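Local coordinates for alanine racemase, biosynthetic (Pseudomonas aeruginosa PAO1, PDB 6A2F), which belongs to the alanine racemase family, whose chains join an N-terminal TIM-barrel domain to a C-terminal domain rich in beta strands, at residues Leu236-Val248 with Ala260-Gly272. Sequence-based numbering, arbitrary orientation.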
ATOM      1  N   LEU A 236      -4.217  -5.655 -13.153  1.00 12.93           N
ATOM      2  CA  LEU A 236      -3.858  -6.516 -12.030  1.00 13.05           C
ATOM      3  C   LEU A 236      -4.632  -7.825 -12.136  1.00 13.28           C
ATOM      4  O   LEU A 236      -5.851  -7.858 -11.950  1.00 13.42           O
ATOM      5  CB  LEU A 236      -4.111  -5.814 -10.688  1.00 12.87           C
ATOM      6  CG  LEU A 236      -3.635  -6.519  -9.408  1.00 12.82           C
ATOM      7  CD1 LEU A 236      -2.121  -6.676  -9.387  1.00 12.75           C
ATOM      8  CD2 LEU A 236      -4.114  -5.790  -8.158  1.00 12.57           C
ATOM      9  N   GLY A 237      -3.917  -8.896 -12.467  1.00 13.56           N
ATOM     10  CA  GLY A 237      -4.527 -10.204 -12.672  1.00 13.89           C
ATOM     11  C   GLY A 237      -4.089 -11.230 -11.643  1.00 14.31           C
ATOM     12  O   GLY A 237      -2.908 -11.310 -11.296  1.00 14.24           O
ATOM     13  N   ALA A 238      -5.052 -12.005 -11.151  1.00 14.57           N
ATOM     14  CA  ALA A 238      -4.775 -13.110 -10.244  1.00 14.94           C
ATOM     15  C   ALA A 238      -5.499 -14.378 -10.702  1.00 15.21           C
ATOM     16  O   ALA A 238      -5.916 -14.480 -11.859  1.00 14.92           O
ATOM     17  CB  ALA A 238      -5.164 -12.744  -8.819  1.00 15.02           C
ATOM     18  N   GLN A 239      -5.640 -15.339  -9.791  1.00 15.43           N
ATOM     19  CA  GLN A 239      -6.293 -16.606 -10.097  1.00 15.75           C
ATOM     20  C   GLN A 239      -7.127 -17.128  -8.944  1.00 15.94           C
ATOM     21  O   GLN A 239      -6.868 -16.811  -7.780  1.00 16.01           O
ATOM     22  CB  GLN A 239      -5.257 -17.670 -10.465  1.00 15.86           C
ATOM     23  CG  GLN A 239      -5.029 -17.846 -11.957  1.00 15.85           C
ATOM     24  CD  GLN A 239      -3.844 -18.742 -12.255  1.00 15.84           C
ATOM     25  OE1 GLN A 239      -3.681 -19.803 -11.643  1.00 15.71           O
ATOM     26  NE2 GLN A 239      -3.001 -18.314 -13.196  1.00 15.62           N
ATOM     27  N   LEU A 240      -8.129 -17.935  -9.283  1.00 16.14           N
ATOM     28  CA  LEU A 240      -8.837 -18.738  -8.297  1.00 16.20           C
ATOM     29  C   LEU A 240      -7.912 -19.858  -7.847  1.00 16.18           C
ATOM     30  O   LEU A 240      -7.424 -20.631  -8.670  1.00 16.10           O
ATOM     31  CB  LEU A 240     -10.119 -19.325  -8.891  1.00 16.06           C
ATOM     32  CG  LEU A 240     -11.273 -18.392  -9.256  1.00 16.00           C
ATOM     33  CD1 LEU A 240     -12.400 -19.223  -9.846  1.00 16.12           C
ATOM     34  CD2 LEU A 240     -11.763 -17.592  -8.056  1.00 15.89           C
ATOM     35  N   ILE A 241      -7.661 -19.917  -6.540  1.00 16.56           N
ATOM     36  CA  ILE A 241      -6.763 -20.912  -5.943  1.00 17.15           C
ATOM     37  C   ILE A 241      -7.541 -21.903  -5.073  1.00 17.95           C
ATOM     38  O   ILE A 241      -6.987 -22.903  -4.591  1.00 17.85           O
ATOM     39  CB  ILE A 241      -5.619 -20.257  -5.132  1.00 16.82           C
ATOM     40  CG1 ILE A 241      -6.175 -19.439  -3.953  1.00 16.91           C
ATOM     41  CG2 ILE A 241      -4.753 -19.399  -6.046  1.00 16.65           C
ATOM     42  CD1 ILE A 241      -5.127 -18.928  -2.981  1.00 16.78           C
ATOM     43  N   SER A 242      -8.825 -21.608  -4.876  1.00 18.67           N
ATOM     44  CA  SER A 242      -9.721 -22.479  -4.124  1.00 19.42           C
ATOM     45  C   SER A 242     -11.176 -22.228  -4.497  1.00 20.15           C
ATOM     46  O   SER A 242     -11.547 -21.118  -4.891  1.00 20.06           O
ATOM     47  CB  SER A 242      -9.528 -22.288  -2.619  1.00 19.32           C
ATOM     48  OG  SER A 242     -10.313 -23.212  -1.893  1.00 19.25           O
ATOM     49  N   LEU A 243     -11.989 -23.272  -4.367  1.00 21.13           N
ATOM     50  CA  LEU A 243     -13.418 -23.188  -4.630  1.00 22.00           C
ATOM     51  C   LEU A 243     -14.162 -24.081  -3.640  1.00 22.86           C
ATOM     52  O   LEU A 243     -13.800 -25.246  -3.453  1.00 22.85           O
ATOM     53  CB  LEU A 243     -13.703 -23.586  -6.077  1.00 22.15           C
ATOM     54  CG  LEU A 243     -15.060 -23.326  -6.738  1.00 22.48           C
ATOM     55  CD1 LEU A 243     -15.721 -22.036  -6.271  1.00 22.80           C
ATOM     56  CD2 LEU A 243     -14.862 -23.306  -8.244  1.00 22.24           C
ATOM     57  N   ARG A 244     -15.182 -23.516  -2.993  1.00 24.18           N
ATOM     58  CA  ARG A 244     -15.905 -24.178  -1.902  1.00 25.30           C
ATOM     59  C   ARG A 244     -17.420 -24.081  -2.036  1.00 25.63           C
ATOM     60  O   ARG A 244     -17.951 -23.136  -2.624  1.00 25.00           O
ATOM     61  CB  ARG A 244     -15.524 -23.572  -0.547  1.00 26.19           C
ATOM     62  CG  ARG A 244     -14.221 -24.070   0.045  1.00 27.84           C
ATOM     63  CD  ARG A 244     -14.266 -24.014   1.565  1.00 28.68           C
ATOM     64  NE  ARG A 244     -14.509 -25.328   2.175  1.00 29.82           N
ATOM     65  CZ  ARG A 244     -15.688 -25.766   2.628  1.00 30.24           C
ATOM     66  NH1 ARG A 244     -16.774 -25.005   2.552  1.00 30.70           N
ATOM     67  NH2 ARG A 244     -15.783 -26.976   3.166  1.00 30.48           N
ATOM     68  N   GLU A 245     -18.099 -25.070  -1.463  1.00 26.34           N
ATOM     69  CA  GLU A 245     -19.534 -25.022  -1.247  1.00 26.31           C
ATOM     70  C   GLU A 245     -19.775 -24.507   0.167  1.00 25.76           C
ATOM     71  O   GLU A 245     -19.179 -25.007   1.125  1.00 25.66           O
ATOM     72  CB  GLU A 245     -20.147 -26.418  -1.403  1.00 27.75           C
ATOM     73  CG  GLU A 245     -20.012 -27.032  -2.790  1.00 29.00           C
ATOM     74  CD  GLU A 245     -20.868 -26.336  -3.834  1.00 30.10           C
ATOM     75  OE1 GLU A 245     -20.512 -26.403  -5.032  1.00 30.98           O
ATOM     76  OE2 GLU A 245     -21.893 -25.718  -3.461  1.00 30.52           O
ATOM     77  N   VAL A 246     -20.635 -23.502   0.295  1.00 24.94           N
ATOM     78  CA  VAL A 246     -20.972 -22.928   1.598  1.00 24.42           C
ATOM     79  C   VAL A 246     -22.487 -22.962   1.777  1.00 24.47           C
ATOM     80  O   VAL A 246     -23.229 -22.379   0.978  1.00 24.54           O
ATOM     81  CB  VAL A 246     -20.447 -21.481   1.746  1.00 24.21           C
ATOM     82  CG1 VAL A 246     -20.728 -20.941   3.138  1.00 24.16           C
ATOM     83  CG2 VAL A 246     -18.956 -21.409   1.462  1.00 24.32           C
ATOM     84  N   ALA A 247     -22.936 -23.655   2.823  1.00 24.32           N
ATOM     85  CA  ALA A 247     -24.364 -23.816   3.117  1.00 24.17           C
ATOM     86  C   ALA A 247     -24.983 -22.536   3.675  1.00 23.99           C
ATOM     87  O   ALA A 247     -24.271 -21.656   4.156  1.00 24.18           O
ATOM     88  CB  ALA A 247     -24.580 -24.977   4.081  1.00 23.64           C
ATOM     89  N   VAL A 248     -26.309 -22.440   3.600  1.00 24.10           N
ATOM     90  CA  VAL A 248     -27.052 -21.304   4.155  1.00 24.02           C
ATOM     91  C   VAL A 248     -26.749 -21.143   5.654  1.00 23.77           C
ATOM     92  O   VAL A 248     -26.675 -22.132   6.389  1.00 23.45           O
ATOM     93  CB  VAL A 248     -28.578 -21.425   3.865  1.00 24.32           C
ATOM     94  CG1 VAL A 248     -29.178 -22.668   4.511  1.00 24.63           C
ATOM     95  CG2 VAL A 248     -29.336 -20.172   4.290  1.00 24.38           C
ATOM     96  N   ALA A 260     -23.937 -16.621   4.209  1.00 23.40           N
ATOM     97  CA  ALA A 260     -24.641 -17.181   3.054  1.00 24.69           C
ATOM     98  C   ALA A 260     -26.146 -17.288   3.286  1.00 25.80           C
ATOM     99  O   ALA A 260     -26.592 -17.831   4.300  1.00 25.78           O
ATOM    100  CB  ALA A 260     -24.060 -18.540   2.689  1.00 24.47           C
ATOM    101  N   GLU A 261     -26.916 -16.772   2.333  1.00 27.56           N
ATOM    102  CA  GLU A 261     -28.376 -16.756   2.422  1.00 29.84           C
ATOM    103  C   GLU A 261     -29.046 -17.776   1.500  1.00 30.89           C
ATOM    104  O   GLU A 261     -30.220 -18.110   1.680  1.00 31.88           O
ATOM    105  CB  GLU A 261     -28.908 -15.352   2.140  1.00 30.56           C
ATOM    106  CG  GLU A 261     -28.622 -14.356   3.256  1.00 31.08           C
ATOM    107  CD  GLU A 261     -28.997 -12.937   2.882  1.00 31.62           C
ATOM    108  OE1 GLU A 261     -29.526 -12.218   3.758  1.00 32.22           O
ATOM    109  OE2 GLU A 261     -28.773 -12.542   1.715  1.00 31.81           O
ATOM    110  N   ARG A 262     -28.294 -18.251   0.513  1.00 31.56           N
ATOM    111  CA  ARG A 262     -28.694 -19.367  -0.340  1.00 32.01           C
ATOM    112  C   ARG A 262     -27.477 -20.286  -0.453  1.00 31.60           C
ATOM    113  O   ARG A 262     -26.360 -19.839  -0.176  1.00 32.05           O
ATOM    114  CB  ARG A 262     -29.144 -18.851  -1.714  1.00 33.27           C
ATOM    115  CG  ARG A 262     -28.062 -18.138  -2.518  1.00 34.37           C
ATOM    116  CD  ARG A 262     -28.663 -17.186  -3.541  1.00 35.27           C
ATOM    117  NE  ARG A 262     -27.631 -16.528  -4.346  1.00 35.93           N
ATOM    118  CZ  ARG A 262     -27.391 -16.781  -5.633  1.00 36.19           C
ATOM    119  NH1 ARG A 262     -26.429 -16.122  -6.264  1.00 35.79           N
ATOM    120  NH2 ARG A 262     -28.110 -17.683  -6.294  1.00 36.17           N
ATOM    121  N   PRO A 263     -27.667 -21.571  -0.835  1.00 30.83           N
ATOM    122  CA  PRO A 263     -26.467 -22.402  -0.994  1.00 29.85           C
ATOM    123  C   PRO A 263     -25.469 -21.685  -1.901  1.00 29.08           C
ATOM    124  O   PRO A 263     -25.821 -21.273  -3.011  1.00 28.63           O
ATOM    125  CB  PRO A 263     -27.000 -23.673  -1.662  1.00 30.10           C
ATOM    126  CG  PRO A 263     -28.426 -23.743  -1.234  1.00 30.48           C
ATOM    127  CD  PRO A 263     -28.897 -22.316  -1.167  1.00 30.63           C
ATOM    128  N   ALA A 264     -24.246 -21.507  -1.406  1.00 28.03           N
ATOM    129  CA  ALA A 264     -23.281 -20.636  -2.068  1.00 26.73           C
ATOM    130  C   ALA A 264     -22.038 -21.352  -2.582  1.00 26.21           C
ATOM    131  O   ALA A 264     -21.602 -22.366  -2.030  1.00 25.85           O
ATOM    132  CB  ALA A 264     -22.891 -19.484  -1.152  1.00 26.29           C
ATOM    133  N   ARG A 265     -21.490 -20.797  -3.658  1.00 25.48           N
ATOM    134  CA  ARG A 265     -20.258 -21.255  -4.267  1.00 24.64           C
ATOM    135  C   ARG A 265     -19.241 -20.133  -4.051  1.00 23.48           C
ATOM    136  O   ARG A 265     -19.457 -19.003  -4.490  1.00 23.54           O
ATOM    137  CB  ARG A 265     -20.506 -21.504  -5.755  1.00 25.56           C
ATOM    138  CG  ARG A 265     -19.548 -22.462  -6.433  1.00 26.52           C
ATOM    139  CD  ARG A 265     -20.025 -22.781  -7.847  1.00 27.07           C
ATOM    140  NE  ARG A 265     -19.018 -23.529  -8.600  1.00 27.53           N
ATOM    141  CZ  ARG A 265     -18.814 -24.842  -8.494  1.00 28.33           C
ATOM    142  NH1 ARG A 265     -17.864 -25.421  -9.222  1.00 29.12           N
ATOM    143  NH2 ARG A 265     -19.549 -25.584  -7.664  1.00 27.52           N
ATOM    144  N   ILE A 266     -18.151 -20.429  -3.346  1.00 21.98           N
ATOM    145  CA  ILE A 266     -17.203 -19.390  -2.930  1.00 20.58           C
ATOM    146  C   ILE A 266     -15.760 -19.687  -3.331  1.00 19.86           C
ATOM    147  O   ILE A 266     -15.215 -20.740  -2.988  1.00 19.73           O
ATOM    148  CB  ILE A 266     -17.319 -19.102  -1.414  1.00 20.64           C
ATOM    149  CG1 ILE A 266     -18.665 -18.415  -1.140  1.00 20.64           C
ATOM    150  CG2 ILE A 266     -16.124 -18.298  -0.903  1.00 20.51           C
ATOM    151  CD1 ILE A 266     -18.644 -17.335  -0.085  1.00 20.51           C
ATOM    152  N   GLY A 267     -15.153 -18.747  -4.057  1.00 18.92           N
ATOM    153  CA  GLY A 267     -13.797 -18.909  -4.578  1.00 17.95           C
ATOM    154  C   GLY A 267     -12.790 -17.987  -3.922  1.00 17.27           C
ATOM    155  O   GLY A 267     -13.093 -16.831  -3.645  1.00 17.36           O
ATOM    156  N   THR A 268     -11.589 -18.503  -3.676  1.00 16.54           N
ATOM    157  CA  THR A 268     -10.509 -17.724  -3.070  1.00 15.88           C
ATOM    158  C   THR A 268      -9.505 -17.275  -4.136  1.00 15.41           C
ATOM    159  O   THR A 268      -9.122 -18.054  -5.010  1.00 15.37           O
ATOM    160  CB  THR A 268      -9.807 -18.518  -1.944  1.00 15.91           C
ATOM    161  OG1 THR A 268     -10.790 -18.976  -1.009  1.00 15.87           O
ATOM    162  CG2 THR A 268      -8.775 -17.656  -1.201  1.00 15.80           C
ATOM    163  N   VAL A 269      -9.093 -16.011  -4.051  1.00 14.82           N
ATOM    164  CA  VAL A 269      -8.232 -15.382  -5.052  1.00 14.30           C
ATOM    165  C   VAL A 269      -6.859 -15.034  -4.472  1.00 13.99           C
ATOM    166  O   VAL A 269      -6.741 -14.639  -3.304  1.00 13.97           O
ATOM    167  CB  VAL A 269      -8.907 -14.123  -5.646  1.00 14.31           C
ATOM    168  CG1 VAL A 269      -7.985 -13.393  -6.613  1.00 14.20           C
ATOM    169  CG2 VAL A 269     -10.208 -14.498  -6.338  1.00 14.22           C
ATOM    170  N   SER A 270      -5.830 -15.182  -5.307  1.00 13.51           N
ATOM    171  CA  SER A 270      -4.442 -14.933  -4.924  1.00 13.03           C
ATOM    172  C   SER A 270      -4.079 -13.444  -4.946  1.00 12.76           C
ATOM    173  O   SER A 270      -3.162 -13.016  -5.663  1.00 12.64           O
ATOM    174  CB  SER A 270      -3.509 -15.728  -5.839  1.00 13.04           C
ATOM    175  OG  SER A 270      -3.818 -15.485  -7.202  1.00 12.98           O
ATOM    176  N   CYS A 271      -4.810 -12.662  -4.156  1.00 12.51           N
ATOM    177  CA  CYS A 271      -4.566 -11.225  -4.007  1.00 12.29           C
ATOM    178  C   CYS A 271      -5.143 -10.754  -2.684  1.00 12.03           C
ATOM    179  O   CYS A 271      -6.266 -11.104  -2.342  1.00 12.04           O
ATOM    180  CB  CYS A 271      -5.188 -10.430  -5.162  1.00 12.21           C
ATOM    181  SG  CYS A 271      -4.859  -8.649  -5.098  1.00 12.31           S
ATOM    182  N   GLY A 272      -4.370  -9.967  -1.944  1.00 11.85           N
ATOM    183  CA  GLY A 272      -4.810  -9.438  -0.654  1.00 11.66           C
ATOM    184  C   GLY A 272      -4.272  -8.051  -0.386  1.00 11.56           C
ATOM    185  O   GLY A 272      -3.616  -7.459  -1.246  1.00 11.51           O
TER
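Antiparallel pairing joins L236-V248 to A260-G272, the axes of strands 236-246 and 264-269 approaching to 4.5 Å at 159°. Reciprocal backbone bonds link R244 with I266 and V246 with A264; beyond them the register slips by one residue. I241 and S242 both face T268, a classic beta bulge: I241 N bonds to T268 O almost straight (172°), whereas T268 N reaches S242 O from 40° above the carbonyl plane.

On the face that carries L243, E245 and R265, the arginine runs extended from CG to NE, its CG anti to the backbone N, which brings the guanidinium out beside L243 and E245. L243 CG lies over one face of that group, with CD2 3.8 Å from R265 NH1. E245, bent at chi2, brings OE1 to the guanidinium edge, near its plane, for a salt bridge of 2.9 Å to R265 NH2. Farther along this face, L240 CD2 meets V269 CG2 at 3.9 Å, and L240 also touches V307 of strand 305-308.

The pair belongs to the mixed sheet of the C-terminal domain, and its other face is turned partly to the second subunit of the dimer. There S242 CB packs 3.8 Å from T268 CB, S242 OG bonds to R130 O of the second subunit, and R244 forms a salt bridge with D125 of that subunit. V246 CG2 rests 4.0 Å from I266 CG1, while both I266 and A264 touch W258 of strand 258-259.

Just past strand 264-269, S270 centres an inverse gamma turn; its OG accepts a hydrogen bond from Q239 N at 3.2 Å and also bonds to P3 O, and A238 CB fits against V269 CG1 at 3.6 Å.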